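Local coordinates for immunoglobulin-like protein (Pseudomonas aeruginosa, PDB 3N6Y) that is of unknown function but has an immunoglobulin-like beta-sandwich fold of the E-set type and is probably exported from the cytoplasm by a signal sequence, at residues Phe52-Tyr56 with Trp118-Val122. Residues are numbered along the deposited sequence; the frame is centred on the assembly and turned at random.
Sequences FGMRY and WRLMV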
loop_
_atom_site.group_PDB
_atom_site.type_symbol
_atom_site.label_atom_id
_atom_site.label_comp_id
_atom_site.label_asym_id
_atom_site.label_seq_id
_atom_site.Cartn_x
_atom_site.Cartn_y
_atom_site.Cartn_z
ATOM N N PHE A 52 -6.202 4.430 -3.144
ATOM C CA PHE A 52 -5.355 5.185 -2.265
ATOM C C PHE A 52 -4.193 4.350 -1.727
ATOM O O PHE A 52 -4.222 3.122 -1.783
ATOM C CB PHE A 52 -6.131 5.771 -1.063
ATOM C CG PHE A 52 -6.728 4.712 -0.147
ATOM C CD1 PHE A 52 -7.902 4.044 -0.471
ATOM C CD2 PHE A 52 -6.069 4.346 1.027
ATOM C CE1 PHE A 52 -8.414 3.073 0.348
ATOM C CE2 PHE A 52 -6.599 3.382 1.874
ATOM C CZ PHE A 52 -7.763 2.735 1.527
ATOM N N GLY A 53 -3.177 5.025 -1.244
ATOM C CA GLY A 53 -2.038 4.365 -0.652
ATOM C C GLY A 53 -0.771 5.171 -0.762
ATOM O O GLY A 53 -0.808 6.409 -0.667
HETATM N N MSE A 54 0.334 4.468 -0.932
HETATM C CA MSE A 54 1.694 4.973 -0.907
HETATM C C MSE A 54 2.479 4.586 -2.182
HETATM O O MSE A 54 2.272 3.480 -2.737
HETATM C CB MSE A 54 2.420 4.438 0.358
HETATM C CG MSE A 54 1.994 5.111 1.662
HETATM SE SE MSE A 54 3.026 4.350 3.116
HETATM C CE MSE A 54 2.365 2.557 3.029
ATOM N N ARG A 55 3.420 5.451 -2.585
ATOM C CA ARG A 55 4.379 5.162 -3.631
ATOM C C ARG A 55 5.717 5.642 -3.073
ATOM O O ARG A 55 5.821 6.719 -2.474
ATOM C CB ARG A 55 4.036 5.834 -4.954
ATOM C CG ARG A 55 5.013 5.475 -6.066
ATOM C CD ARG A 55 4.456 5.818 -7.428
ATOM N NE ARG A 55 4.218 7.266 -7.507
ATOM C CZ ARG A 55 3.297 7.831 -8.278
ATOM N NH1 ARG A 55 2.513 7.108 -9.060
ATOM N NH2 ARG A 55 3.141 9.141 -8.246
ATOM N N TYR A 56 6.741 4.837 -3.241
ATOM C CA TYR A 56 8.030 5.053 -2.590
ATOM C C TYR A 56 9.158 4.459 -3.444
ATOM O O TYR A 56 8.918 3.674 -4.387
ATOM C CB TYR A 56 8.048 4.456 -1.158
ATOM C CG TYR A 56 7.296 3.152 -1.022
ATOM C CD1 TYR A 56 5.944 3.143 -0.732
ATOM C CD2 TYR A 56 7.927 1.925 -1.231
ATOM C CE1 TYR A 56 5.248 1.974 -0.636
ATOM C CE2 TYR A 56 7.241 0.759 -1.118
ATOM C CZ TYR A 56 5.884 0.785 -0.843
ATOM O OH TYR A 56 5.146 -0.362 -0.758
ATOM N N TRP A 118 -7.922 3.077 7.875
ATOM C CA TRP A 118 -7.189 2.067 7.165
ATOM C C TRP A 118 -5.713 2.442 7.342
ATOM O O TRP A 118 -5.288 3.592 7.063
ATOM C CB TRP A 118 -7.520 2.116 5.685
ATOM C CG TRP A 118 -8.909 1.710 5.339
ATOM C CD1 TRP A 118 -10.082 2.329 5.697
ATOM C CD2 TRP A 118 -9.256 0.638 4.501
ATOM N NE1 TRP A 118 -11.137 1.659 5.107
ATOM C CE2 TRP A 118 -10.656 0.619 4.376
ATOM C CE3 TRP A 118 -8.513 -0.322 3.846
ATOM C CZ2 TRP A 118 -11.320 -0.345 3.625
ATOM C CZ3 TRP A 118 -9.162 -1.310 3.097
ATOM C CH2 TRP A 118 -10.556 -1.289 2.988
ATOM N N ARG A 119 -4.967 1.506 7.883
ATOM C CA ARG A 119 -3.556 1.689 8.143
ATOM C C ARG A 119 -2.809 0.746 7.205
ATOM O O ARG A 119 -2.965 -0.469 7.289
ATOM C CB ARG A 119 -3.263 1.428 9.646
ATOM C CG ARG A 119 -1.770 1.424 10.025
ATOM C CD ARG A 119 -1.546 1.189 11.526
ATOM N NE ARG A 119 -0.226 1.580 12.012
ATOM C CZ ARG A 119 0.200 1.402 13.269
ATOM N NH1 ARG A 119 -0.579 0.822 14.187
ATOM N NH2 ARG A 119 1.409 1.846 13.631
ATOM N N LEU A 120 -1.999 1.310 6.302
ATOM C CA LEU A 120 -1.237 0.572 5.293
ATOM C C LEU A 120 0.222 0.604 5.691
ATOM O O LEU A 120 0.785 1.685 5.959
ATOM C CB LEU A 120 -1.407 1.258 3.927
ATOM C CG LEU A 120 -2.648 0.807 3.116
ATOM C CD1 LEU A 120 -3.957 0.939 3.898
ATOM C CD2 LEU A 120 -2.748 1.617 1.848
HETATM N N MSE A 121 0.801 -0.560 5.839
HETATM C CA MSE A 121 2.147 -0.734 6.376
HETATM C C MSE A 121 2.928 -1.634 5.464
HETATM O O MSE A 121 2.485 -2.745 5.157
HETATM C CB MSE A 121 2.064 -1.326 7.807
HETATM C CG MSE A 121 1.197 -0.516 8.736
HETATM SE SE MSE A 121 1.027 -1.439 10.462
HETATM C CE MSE A 121 2.602 -0.620 11.328
ATOM N N VAL A 122 4.091 -1.145 5.012
ATOM C CA VAL A 122 5.034 -1.934 4.251
ATOM C C VAL A 122 6.182 -2.419 5.134
ATOM O O VAL A 122 6.918 -1.630 5.688
ATOM C CB VAL A 122 5.712 -1.126 3.089
ATOM C CG1 VAL A 122 6.565 -2.101 2.229
ATOM C CG2 VAL A 122 4.713 -0.429 2.274
#
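Two sheets of an immunoglobulin-like beta sandwich pack face to face here, strand 52-56 from one and strand 118-122 from the other. The axes of the two segments approach to 8.2 Å, with 23° between their N-to-C directions, and no hydrogen bond joins them: apolar side chains fill the gap. Phe-52, Met-54 and Tyr-56 project from one strand, Trp-118, Leu-120 and Val-122 from the other, while Arg-55 and Arg-119 send their charges elsewhere, to salt bridges with Glu-13 and Glu-131. The central hollow lies over Gly-53. With no side chain there, the branched end of Leu-120 settles onto bare backbone, CD2 of Leu-120 standing 3.8 Å from CA of Gly-53, and at the backbone angles of Gly-53 any CB would collide with O of Phe-52, the residue before. Phe-52 and selenomethionine Met-54 flank this bump. The Phe-52 ring points its edge at the Trp-118 indole face, a T-shaped pair with planes at 89°, and these broad, flat groups close one end of the interface. Long, flexible Met-54 reaches across the gap between Leu-120 and Val-122, its CE 3.4 Å from O of Leu-120. Met-103, on neighbouring strand 101-106, also touches Leu-120, Val-122 and Tyr-56. At the other end, the long flat ring of Tyr-56 spans the gap so that its tip reaches small, branched Val-122, whose CG2 lies 3.5 Å from CZ and 3.1 Å from OH of Tyr-56.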